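Local atomic coordinates of tRNA (adenine(58)-N(1))-methyltransferase TrmI (Thermus thermophilus, PDB entry 2PWY), a protein that catalyses S-adenosyl-L-methionine-dependent methylation of N1 of adenosine 58 in tRNA and is required for growth of Thermus thermophilus at extreme temperatures. Residues Pro64-Tyr69 / Leu110-Ala115; Leu71-Ser76 / Glu138-Ala143; Gly225-Glu230 / Phe240-His245. One frame throughout, in Å; residues are numbered along the deposited sequence.

Contact 1. Residues Pro64-Tyr69 / Leu110-Ala115. With SAH (S-adenosyl-L-homocysteine), chain E.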
loop_
_atom_site.group_PDB
_atom_site.type_symbol
_atom_site.label_atom_id
_atom_site.label_comp_id
_atom_site.label_asym_id
_atom_site.label_seq_id
_atom_site.Cartn_x
_atom_site.Cartn_y
_atom_site.Cartn_z
ATOM N N PRO A 64 -12.766 -18.419 19.607
ATOM C CA PRO A 64 -12.308 -17.825 18.338
ATOM C C PRO A 64 -13.170 -16.627 17.983
ATOM O O PRO A 64 -14.394 -16.684 18.133
ATOM C CB PRO A 64 -12.516 -18.945 17.303
ATOM C CG PRO A 64 -13.491 -19.906 17.947
ATOM C CD PRO A 64 -13.363 -19.762 19.427
ATOM N N THR A 65 -12.525 -15.542 17.573
ATOM C CA THR A 65 -13.239 -14.430 16.975
ATOM C C THR A 65 -13.800 -14.882 15.620
ATOM O O THR A 65 -13.373 -15.910 15.067
ATOM C CB THR A 65 -12.317 -13.231 16.741
ATOM O OG1 THR A 65 -11.311 -13.585 15.777
ATOM C CG2 THR A 65 -11.640 -12.789 18.053
ATOM N N LEU A 66 -14.745 -14.116 15.072
ATOM C CA LEU A 66 -15.283 -14.446 13.758
ATOM C C LEU A 66 -14.168 -14.458 12.694
ATOM O O LEU A 66 -14.154 -15.325 11.823
ATOM C CB LEU A 66 -16.428 -13.496 13.390
ATOM C CG LEU A 66 -17.099 -13.722 12.032
ATOM C CD1 LEU A 66 -17.603 -15.163 11.880
ATOM C CD2 LEU A 66 -18.236 -12.734 11.820
ATOM N N GLU A 67 -13.230 -13.506 12.790
ATOM C CA GLU A 67 -12.043 -13.506 11.938
ATOM C C GLU A 67 -11.284 -14.841 12.051
ATOM O O GLU A 67 -11.001 -15.484 11.042
ATOM C CB GLU A 67 -11.129 -12.335 12.299
ATOM C CG GLU A 67 -9.847 -12.276 11.464
ATOM C CD GLU A 67 -8.958 -11.114 11.862
ATOM O OE1 GLU A 67 -9.089 -10.619 13.010
ATOM O OE2 GLU A 67 -8.146 -10.688 11.010
ATOM N N GLU A 68 -10.977 -15.266 13.276
ATOM C CA GLU A 68 -10.237 -16.524 13.493
ATOM C C GLU A 68 -11.002 -17.726 12.956
ATOM O O GLU A 68 -10.420 -18.620 12.341
ATOM C CB GLU A 68 -9.913 -16.722 14.969
ATOM C CG GLU A 68 -8.816 -15.773 15.450
ATOM C CD GLU A 68 -8.632 -15.752 16.962
ATOM O OE1 GLU A 68 -9.611 -15.980 17.707
ATOM O OE2 GLU A 68 -7.497 -15.467 17.396
ATOM N N TYR A 69 -12.308 -17.729 13.186
ATOM C CA TYR A 69 -13.170 -18.793 12.708
ATOM C C TYR A 69 -13.158 -18.911 11.176
ATOM O O TYR A 69 -12.954 -20.010 10.649
ATOM C CB TYR A 69 -14.592 -18.578 13.224
ATOM C CG TYR A 69 -15.512 -19.724 12.929
ATOM C CD1 TYR A 69 -15.292 -20.984 13.497
ATOM C CD2 TYR A 69 -16.595 -19.562 12.086
ATOM C CE1 TYR A 69 -16.159 -22.063 13.226
ATOM C CE2 TYR A 69 -17.462 -20.626 11.802
ATOM C CZ TYR A 69 -17.238 -21.870 12.376
ATOM O OH TYR A 69 -18.100 -22.909 12.090
ATOM N N LEU A 110 -18.873 -14.955 4.650
ATOM C CA LEU A 110 -19.569 -13.668 4.514
ATOM C C LEU A 110 -20.958 -13.741 5.172
ATOM O O LEU A 110 -21.400 -12.787 5.811
ATOM C CB LEU A 110 -19.653 -13.255 3.038
ATOM C CG LEU A 110 -20.318 -11.897 2.771
ATOM C CD1 LEU A 110 -19.678 -10.791 3.599
ATOM C CD2 LEU A 110 -20.357 -11.559 1.259
ATOM N N THR A 111 -21.626 -14.890 5.041
ATOM C CA THR A 111 -22.933 -15.096 5.673
ATOM C C THR A 111 -22.902 -14.732 7.157
ATOM O O THR A 111 -23.800 -14.048 7.652
ATOM C CB THR A 111 -23.437 -16.545 5.516
ATOM O OG1 THR A 111 -23.326 -16.940 4.139
ATOM C CG2 THR A 111 -24.901 -16.635 5.976
ATOM N N LEU A 112 -21.859 -15.178 7.857
ATOM C CA LEU A 112 -21.730 -14.885 9.280
ATOM C C LEU A 112 -21.588 -13.390 9.568
ATOM O O LEU A 112 -22.224 -12.872 10.496
ATOM C CB LEU A 112 -20.571 -15.694 9.872
ATOM C CG LEU A 112 -20.892 -17.184 10.085
ATOM C CD1 LEU A 112 -19.602 -17.967 10.277
ATOM C CD2 LEU A 112 -21.866 -17.401 11.284
ATOM N N PHE A 113 -20.788 -12.696 8.758
ATOM C CA PHE A 113 -20.625 -11.243 8.897
ATOM C C PHE A 113 -21.963 -10.531 8.670
ATOM O O PHE A 113 -22.373 -9.654 9.453
ATOM C CB PHE A 113 -19.561 -10.720 7.924
ATOM C CG PHE A 113 -18.165 -10.804 8.477
ATOM C CD1 PHE A 113 -17.458 -12.002 8.437
ATOM C CD2 PHE A 113 -17.576 -9.682 9.068
ATOM C CE1 PHE A 113 -16.150 -12.090 8.980
ATOM C CE2 PHE A 113 -16.280 -9.756 9.605
ATOM C CZ PHE A 113 -15.573 -10.955 9.564
ATOM N N LEU A 114 -22.659 -10.932 7.611
ATOM C CA LEU A 114 -23.979 -10.365 7.288
ATOM C C LEU A 114 -25.004 -10.603 8.414
ATOM O O LEU A 114 -25.783 -9.707 8.782
ATOM C CB LEU A 114 -24.496 -10.945 5.957
ATOM C CG LEU A 114 -23.668 -10.671 4.683
ATOM C CD1 LEU A 114 -24.306 -11.419 3.502
ATOM C CD2 LEU A 114 -23.516 -9.182 4.391
ATOM N N ALA A 115 -24.980 -11.812 8.969
ATOM C CA ALA A 115 -25.922 -12.218 10.017
ATOM C C ALA A 115 -25.722 -11.433 11.319
ATOM O O ALA A 115 -26.688 -11.048 11.956
ATOM C CB ALA A 115 -25.823 -13.732 10.257
HETATM N N SAH E . -18.635 -15.490 0.325
HETATM C CA SAH E . -18.590 -16.981 0.482
HETATM C CB SAH E . -17.796 -17.625 -0.648
HETATM C CG SAH E . -18.565 -17.631 -1.972
HETATM S SD SAH E . -17.680 -18.637 -3.192
HETATM C C SAH E . -17.991 -17.306 1.837
HETATM O O SAH E . -17.532 -16.396 2.544
HETATM O OXT SAH E . -17.976 -18.470 2.252
HETATM C "C5'" SAH E . -18.887 -18.422 -4.526
HETATM C "C4'" SAH E . -20.083 -19.370 -4.381
HETATM O "O4'" SAH E . -21.140 -18.897 -5.189
HETATM C "C3'" SAH E . -19.828 -20.817 -4.824
HETATM O "O3'" SAH E . -20.215 -21.680 -3.759
HETATM C "C2'" SAH E . -20.711 -21.004 -6.058
HETATM O "O2'" SAH E . -21.288 -22.287 -6.155
HETATM C "C1'" SAH E . -21.804 -19.995 -5.809
HETATM N N9 SAH E . -22.476 -19.396 -6.973
HETATM C C8 SAH E . -21.884 -18.880 -8.091
HETATM N N7 SAH E . -22.863 -18.354 -8.862
HETATM C C5 SAH E . -24.054 -18.480 -8.238
HETATM C C6 SAH E . -25.360 -18.111 -8.585
HETATM N N6 SAH E . -25.621 -17.481 -9.741
HETATM N N1 SAH E . -26.380 -18.408 -7.691
HETATM C C2 SAH E . -26.124 -19.054 -6.506
HETATM N N3 SAH E . -24.832 -19.421 -6.183
HETATM C C4 SAH E . -23.819 -19.135 -7.036
#
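L66 carries its CG anti to the backbone N (chi1 -180°), which sends the isobutyl group off helix 66-72 toward L112 and F113 of helix 109-118. There its two methyls part company. CD2 goes to F113 and sits over one face of the ring, 3.6 Å from the ring centroid and 16° off the normal, a CH-pi contact displaced somewhat toward the CD1-CE1 rim. The ring is brought under that methyl by a chi1 of -86°, with CG beside the backbone N. The other methyl, CD1, turns to L112 and rests 3.6 Å from its CB. One turn on from L66, Y69 reaches the same leucine: L112 CD1 comes to the edge of the phenol ring, near its plane, at 3.7 Å from Y69 CE2, the two side chains crossing at about a right angle. Across the pair the contact is wholly apolar.

Helix 109-118 is the one that follows the first strand, 99-103, in the Rossmann-like fold of class I methyltransferases, and its N-terminal turn receives the cofactor product: L110 N donates to the carboxylate O of S-adenosyl-L-homocysteine at 2.9 Å. Three residues on, F113 brings its ring nearer to helix 66-72.

Helix 66-72 starts with a capping box, in which E68 N donates to T65 OG1 at 3.0 Å and T65 N returns a bond to E68 OE1 at 2.9 Å. E68 also forms a salt bridge through OE2 with R253 of a second subunit, and that subunit's T90 packs on F113.

Contact 2. Residues Leu71-Ser76 / Glu138-Ala143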
loop_
_atom_site.group_PDB
_atom_site.type_symbol
_atom_site.label_atom_id
_atom_site.label_comp_id
_atom_site.label_asym_id
_atom_site.label_seq_id
_atom_site.Cartn_x
_atom_site.Cartn_y
_atom_site.Cartn_z
ATOM N N LEU A 71 -10.928 -18.031 9.121
ATOM C CA LEU A 71 -9.603 -18.390 8.641
ATOM C C LEU A 71 -9.262 -19.861 8.882
ATOM O O LEU A 71 -8.408 -20.409 8.187
ATOM C CB LEU A 71 -8.547 -17.490 9.269
ATOM C CG LEU A 71 -8.615 -15.997 8.924
ATOM C CD1 LEU A 71 -7.591 -15.275 9.781
ATOM C CD2 LEU A 71 -8.379 -15.759 7.428
ATOM N N HIS A 72 -9.941 -20.495 9.840
ATOM C CA HIS A 72 -9.618 -21.873 10.249
ATOM C C HIS A 72 -10.731 -22.906 10.014
ATOM O O HIS A 72 -10.468 -24.115 10.007
ATOM C CB HIS A 72 -9.128 -21.902 11.714
ATOM C CG HIS A 72 -7.926 -21.043 11.957
ATOM N ND1 HIS A 72 -6.639 -21.479 11.715
ATOM C CD2 HIS A 72 -7.813 -19.761 12.379
ATOM C CE1 HIS A 72 -5.787 -20.503 11.977
ATOM N NE2 HIS A 72 -6.472 -19.452 12.390
ATOM N N MET A 73 -11.965 -22.447 9.795
ATOM C CA MET A 73 -13.082 -23.366 9.555
ATOM C C MET A 73 -12.900 -24.187 8.270
ATOM O O MET A 73 -12.240 -23.745 7.320
ATOM C CB MET A 73 -14.423 -22.615 9.507
ATOM C CG MET A 73 -14.601 -21.710 8.287
ATOM S SD MET A 73 -16.115 -20.754 8.389
ATOM C CE MET A 73 -16.188 -20.105 6.726
ATOM N N LYS A 74 -13.482 -25.383 8.271
ATOM C CA LYS A 74 -13.530 -26.264 7.105
ATOM C C LYS A 74 -14.190 -25.493 5.972
ATOM O O LYS A 74 -15.099 -24.685 6.207
ATOM C CB LYS A 74 -14.360 -27.511 7.449
ATOM C CG LYS A 74 -14.420 -28.602 6.379
ATOM C CD LYS A 74 -15.260 -29.775 6.886
ATOM C CE LYS A 74 -15.429 -30.869 5.835
ATOM N NZ LYS A 74 -14.396 -31.929 5.976
ATOM N N ARG A 75 -13.729 -25.718 4.749
ATOM C CA ARG A 75 -14.359 -25.078 3.600
ATOM C C ARG A 75 -14.357 -25.952 2.360
ATOM O O ARG A 75 -13.537 -26.866 2.239
ATOM C CB ARG A 75 -13.684 -23.733 3.295
ATOM C CG ARG A 75 -12.357 -23.805 2.533
ATOM C CD ARG A 75 -11.160 -24.074 3.444
ATOM N NE ARG A 75 -11.237 -23.306 4.692
ATOM C CZ ARG A 75 -10.811 -22.055 4.846
ATOM N NH1 ARG A 75 -10.939 -21.466 6.030
ATOM N NH2 ARG A 75 -10.267 -21.391 3.825
ATOM N N SER A 76 -15.275 -25.672 1.441
ATOM C CA SER A 76 -15.102 -26.132 0.066
ATOM C C SER A 76 -14.727 -24.888 -0.730
ATOM O O SER A 76 -13.551 -24.683 -1.054
ATOM C CB SER A 76 -16.348 -26.844 -0.470
ATOM O OG SER A 76 -17.486 -26.006 -0.388
ATOM N N GLU A 138 -23.899 -24.312 5.687
ATOM C CA GLU A 138 -24.863 -24.436 6.776
ATOM C C GLU A 138 -24.201 -24.974 8.044
ATOM O O GLU A 138 -24.430 -24.429 9.117
ATOM C CB GLU A 138 -26.082 -25.265 6.341
ATOM C CG GLU A 138 -26.888 -24.573 5.229
ATOM C CD GLU A 138 -28.118 -25.348 4.788
ATOM O OE1 GLU A 138 -28.281 -26.504 5.219
ATOM O OE2 GLU A 138 -28.922 -24.800 3.997
ATOM N N ARG A 139 -23.365 -26.010 7.929
ATOM C CA ARG A 139 -22.638 -26.519 9.108
ATOM C C ARG A 139 -21.769 -25.429 9.725
ATOM O O ARG A 139 -21.756 -25.246 10.954
ATOM C CB ARG A 139 -21.780 -27.750 8.769
ATOM C CG ARG A 139 -22.579 -29.055 8.649
ATOM C CD ARG A 139 -21.671 -30.300 8.562
ATOM N NE ARG A 139 -20.957 -30.381 7.289
ATOM C CZ ARG A 139 -21.449 -30.913 6.170
ATOM N NH1 ARG A 139 -22.673 -31.431 6.142
ATOM N NH2 ARG A 139 -20.709 -30.917 5.068
ATOM N N ASN A 140 -21.047 -24.703 8.870
ATOM C CA ASN A 140 -20.128 -23.668 9.343
ATOM C C ASN A 140 -20.863 -22.575 10.114
ATOM O O ASN A 140 -20.418 -22.156 11.187
ATOM C CB ASN A 140 -19.343 -23.066 8.175
ATOM C CG ASN A 140 -18.239 -23.987 7.668
ATOM O OD1 ASN A 140 -17.869 -24.970 8.319
ATOM N ND2 ASN A 140 -17.698 -23.662 6.506
ATOM N N VAL A 141 -22.002 -22.138 9.570
ATOM C CA VAL A 141 -22.807 -21.088 10.195
ATOM C C VAL A 141 -23.381 -21.587 11.525
ATOM O O VAL A 141 -23.287 -20.921 12.556
ATOM C CB VAL A 141 -23.941 -20.618 9.249
ATOM C CG1 VAL A 141 -24.908 -19.659 9.958
ATOM C CG2 VAL A 141 -23.333 -19.962 8.006
ATOM N N ARG A 142 -23.966 -22.778 11.492
ATOM C CA ARG A 142 -24.679 -23.270 12.661
ATOM C C ARG A 142 -23.740 -23.584 13.829
ATOM O O ARG A 142 -24.126 -23.438 14.993
ATOM C CB ARG A 142 -25.597 -24.430 12.276
ATOM C CG ARG A 142 -26.766 -23.914 11.430
ATOM C CD ARG A 142 -27.403 -24.957 10.516
ATOM N NE ARG A 142 -28.493 -24.339 9.755
ATOM C CZ ARG A 142 -29.241 -24.962 8.849
ATOM N NH1 ARG A 142 -29.036 -26.243 8.563
ATOM N NH2 ARG A 142 -30.203 -24.293 8.224
ATOM N N ALA A 143 -22.497 -23.952 13.513
ATOM C CA ALA A 143 -21.492 -24.292 14.525
ATOM C C ALA A 143 -21.019 -23.075 15.315
ATOM O O ALA A 143 -20.452 -23.212 16.409
ATOM C CB ALA A 143 -20.297 -24.992 13.873
#
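N140 ND2 donates to the backbone O of K74 at 2.8 Å, the one hydrogen bond between these segments. It is moderately bent, with an N-H...O angle of 146°, and the acceptor lies somewhat out of the amide plane. The M73 side chain crosses that of N140 at about a right angle, SD standing 3.8 Å from N140 ND2 and 4.0 Å from N140 CB. A chi1 of 69° sets M73 CG between its backbone N and carbonyl carbon, and from there the extended chain runs past the amide.

The next shell surrounds both partners. ND2 has a second acceptor in S107 O, and two carbonyl oxygens around it fit an amide turned with its nitrogen this way; Q136 NE2, a turn earlier on helix 131-144, donates to N140 OD1. On the other segment R75 folds back and grips M73 O side-on with two nitrogens, NE at 2.8 Å and NH1 at 2.9 Å, the oxygen lying in the guanidinium plane. The clasp closes over the carbonyl of M73, the first residue beyond helix 66-72.

S107 belongs to the S-adenosyl-L-methionine site, so N140 ties the exit from one helix to the cofactor-binding loop after strand 99-103. M73 also packs on P79. Helix 131-144 meets residues 71-76 through N140, while E138, V141 and R142 touch F152 of strand 150-154.

Contact 3. Residues Gly225-Glu230 / Phe240-His245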
loop_
_atom_site.group_PDB
_atom_site.type_symbol
_atom_site.label_atom_id
_atom_site.label_comp_id
_atom_site.label_asym_id
_atom_site.label_seq_id
_atom_site.Cartn_x
_atom_site.Cartn_y
_atom_site.Cartn_z
ATOM N N GLY A 225 -6.871 -3.125 2.303
ATOM C CA GLY A 225 -5.616 -3.652 2.812
ATOM C C GLY A 225 -5.590 -3.541 4.319
ATOM O O GLY A 225 -5.904 -2.476 4.882
ATOM N N TRP A 226 -5.224 -4.641 4.975
ATOM C CA TRP A 226 -4.904 -4.610 6.405
ATOM C C TRP A 226 -3.429 -4.967 6.501
ATOM O O TRP A 226 -3.040 -6.149 6.431
ATOM C CB TRP A 226 -5.760 -5.588 7.210
ATOM C CG TRP A 226 -7.203 -5.166 7.454
ATOM C CD1 TRP A 226 -7.879 -4.126 6.880
ATOM C CD2 TRP A 226 -8.138 -5.822 8.326
ATOM N NE1 TRP A 226 -9.182 -4.089 7.352
ATOM C CE2 TRP A 226 -9.360 -5.117 8.240
ATOM C CE3 TRP A 226 -8.056 -6.940 9.172
ATOM C CZ2 TRP A 226 -10.500 -5.495 8.974
ATOM C CZ3 TRP A 226 -9.185 -7.311 9.909
ATOM C CH2 TRP A 226 -10.387 -6.593 9.799
ATOM N N ARG A 227 -2.613 -3.928 6.615
ATOM C CA ARG A 227 -1.162 -4.066 6.625
ATOM C C ARG A 227 -0.723 -4.380 8.039
ATOM O O ARG A 227 -0.743 -3.509 8.911
ATOM C CB ARG A 227 -0.527 -2.772 6.123
ATOM C CG ARG A 227 0.984 -2.780 6.024
ATOM C CD ARG A 227 1.435 -1.461 5.363
ATOM N NE ARG A 227 2.892 -1.276 5.271
ATOM C CZ ARG A 227 3.712 -2.013 4.519
ATOM N NH1 ARG A 227 3.254 -3.040 3.800
ATOM N NH2 ARG A 227 5.006 -1.735 4.507
ATOM N N GLU A 228 -0.352 -5.636 8.256
ATOM C CA GLU A 228 0.055 -6.120 9.578
ATOM C C GLU A 228 1.494 -5.753 9.915
ATOM O O GLU A 228 2.375 -5.794 9.048
ATOM C CB GLU A 228 -0.110 -7.639 9.652
ATOM C CG GLU A 228 -1.508 -8.131 9.260
ATOM C CD GLU A 228 -2.528 -8.020 10.376
ATOM O OE1 GLU A 228 -2.141 -7.794 11.542
ATOM O OE2 GLU A 228 -3.735 -8.174 10.075
ATOM N N TRP A 229 1.714 -5.389 11.175
ATOM C CA TRP A 229 3.049 -5.175 11.703
ATOM C C TRP A 229 3.468 -6.315 12.612
ATOM O O TRP A 229 2.623 -6.950 13.281
ATOM C CB TRP A 229 3.119 -3.854 12.491
ATOM C CG TRP A 229 3.159 -2.613 11.654
ATOM C CD1 TRP A 229 2.235 -2.199 10.724
ATOM C CD2 TRP A 229 4.171 -1.605 11.692
ATOM N NE1 TRP A 229 2.619 -0.985 10.190
ATOM C CE2 TRP A 229 3.804 -0.602 10.762
ATOM C CE3 TRP A 229 5.349 -1.442 12.437
ATOM C CZ2 TRP A 229 4.592 0.544 10.542
ATOM C CZ3 TRP A 229 6.135 -0.308 12.211
ATOM C CH2 TRP A 229 5.748 0.666 11.272
ATOM N N GLU A 230 4.776 -6.567 12.631
ATOM C CA GLU A 230 5.385 -7.439 13.624
ATOM C C GLU A 230 6.020 -6.544 14.669
ATOM O O GLU A 230 6.915 -5.752 14.359
ATOM C CB GLU A 230 6.461 -8.315 12.999
ATOM C CG GLU A 230 7.207 -9.146 14.048
ATOM C CD GLU A 230 8.253 -10.071 13.462
ATOM O OE1 GLU A 230 8.367 -10.134 12.212
ATOM O OE2 GLU A 230 8.957 -10.743 14.259
ATOM N N PHE A 240 7.151 -8.815 6.937
ATOM C CA PHE A 240 7.945 -8.998 5.726
ATOM C C PHE A 240 7.113 -9.613 4.603
ATOM O O PHE A 240 7.275 -9.250 3.428
ATOM C CB PHE A 240 9.200 -9.844 6.015
ATOM C CG PHE A 240 10.210 -9.161 6.912
ATOM C CD1 PHE A 240 10.610 -7.844 6.672
ATOM C CD2 PHE A 240 10.781 -9.848 7.983
ATOM C CE1 PHE A 240 11.545 -7.216 7.496
ATOM C CE2 PHE A 240 11.720 -9.234 8.810
ATOM C CZ PHE A 240 12.108 -7.913 8.561
ATOM N N GLN A 241 6.220 -10.525 4.983
ATOM C CA GLN A 241 5.288 -11.162 4.060
ATOM C C GLN A 241 3.841 -10.801 4.418
ATOM O O GLN A 241 3.401 -11.042 5.546
ATOM C CB GLN A 241 5.484 -12.686 4.085
ATOM N N GLN A 242 3.119 -10.227 3.453
ATOM C CA GLN A 242 1.712 -9.837 3.629
ATOM C C GLN A 242 0.827 -10.561 2.623
ATOM O O GLN A 242 1.291 -10.942 1.541
ATOM C CB GLN A 242 1.509 -8.336 3.379
ATOM C CG GLN A 242 2.390 -7.390 4.178
ATOM C CD GLN A 242 1.810 -6.993 5.524
ATOM O OE1 GLN A 242 0.603 -7.129 5.789
ATOM N NE2 GLN A 242 2.677 -6.477 6.384
ATOM N N VAL A 243 -0.450 -10.711 2.971
ATOM C CA VAL A 243 -1.485 -10.987 1.973
ATOM C C VAL A 243 -1.547 -9.719 1.130
ATOM O O VAL A 243 -1.931 -8.661 1.631
ATOM C CB VAL A 243 -2.875 -11.255 2.622
ATOM C CG1 VAL A 243 -3.935 -11.525 1.551
ATOM C CG2 VAL A 243 -2.807 -12.428 3.600
ATOM N N GLY A 244 -1.128 -9.810 -0.128
ATOM C CA GLY A 244 -1.051 -8.632 -1.005
ATOM C C GLY A 244 -2.379 -8.247 -1.632
ATOM O O GLY A 244 -2.657 -7.064 -1.888
ATOM N N HIS A 245 -3.208 -9.251 -1.879
ATOM C CA HIS A 245 -4.472 -9.028 -2.568
ATOM C C HIS A 245 -5.383 -10.199 -2.281
ATOM O O HIS A 245 -4.916 -11.332 -2.148
ATOM C CB HIS A 245 -4.233 -8.919 -4.076
ATOM C CG HIS A 245 -5.486 -8.743 -4.874
ATOM N ND1 HIS A 245 -6.209 -7.570 -4.876
ATOM C CD2 HIS A 245 -6.143 -9.593 -5.697
ATOM C CE1 HIS A 245 -7.260 -7.706 -5.666
ATOM N NE2 HIS A 245 -7.242 -8.924 -6.176
HETATM O O HOH W 1 -4.252 -6.923 3.523
HETATM O O HOH W 2 7.565 -10.328 9.527
#
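Two hydrogen bonds carry this contact, both made by the amide of Q242 to the backbone of E228. Q242 OE1 accepts from E228 N at 3.0 Å, and Q242 NE2 donates to E228 O at 2.8 Å with an N-H...O angle of 161°. Both bonds use an in-plane lone pair of their acceptor. The side chain reaches the strand by bending at chi2 (-89°), which swings the amide round to lie along the E228 backbone. NE2 also donates to R239 O, so both its hydrogens can be used. With an alanine in place of Q242 both amide bonds to E228 go, which is likely to leave this part of the hairpin without its direct link and open a gap between the strands.

Strands 216-232 and 235-243 form a beta hairpin at the end of the mixed sheet as counted within this chain; at Q242 the sheet runs on, antiparallel, into a strand of the third subunit. Nearer the turn E228 pairs with R239 and E230 with H237 through the backbone, whereas at Q242 the strands have drawn apart: their segment axes approach to 7.5 Å, and a glutamine amide takes the place of direct backbone pairing.

Waters span the ends. Water 2 donates to E230 OE1 at 2.8 Å and accepts from F240 N at 3.0 Å; water 1 accepts from W226 N at 2.9 Å and makes a weak bond to V243 O.

Van der Waals contact is modest. R227 CG lies 4.1 Å from Q242 NE2, and E228 CB is 4.0 Å from Q242 OE1. The charged ends belong to the tetramer: R227 forms a salt bridge with E223 of the third subunit, and E228 with R220 of the second, whose strand continues the sheet antiparallel to residues 225-228.

Contacts 1 and 2 both use helix 66-72, which meets helix 109-118 in the first, while the chain just after it meets helix 131-144 in the second; their centres lie 10 Å apart. Y69 joins them: its OH lies 2.6 Å from N140 O, probably a hydrogen bond, while L112 CD2 packs 4.0 Å from V141 CA. Both flank the cofactor site, contact 1 through L110 and contact 2 through M73, whose side chain is about 5 Å from the bound S-adenosyl-L-homocysteine. Contact 3 stands apart, its centre 20 Å from that of contact 1. It meets contact 1 where E67 OE2 packs 3.7 Å from W226 CZ3, and both of these contacts touch the second subunit.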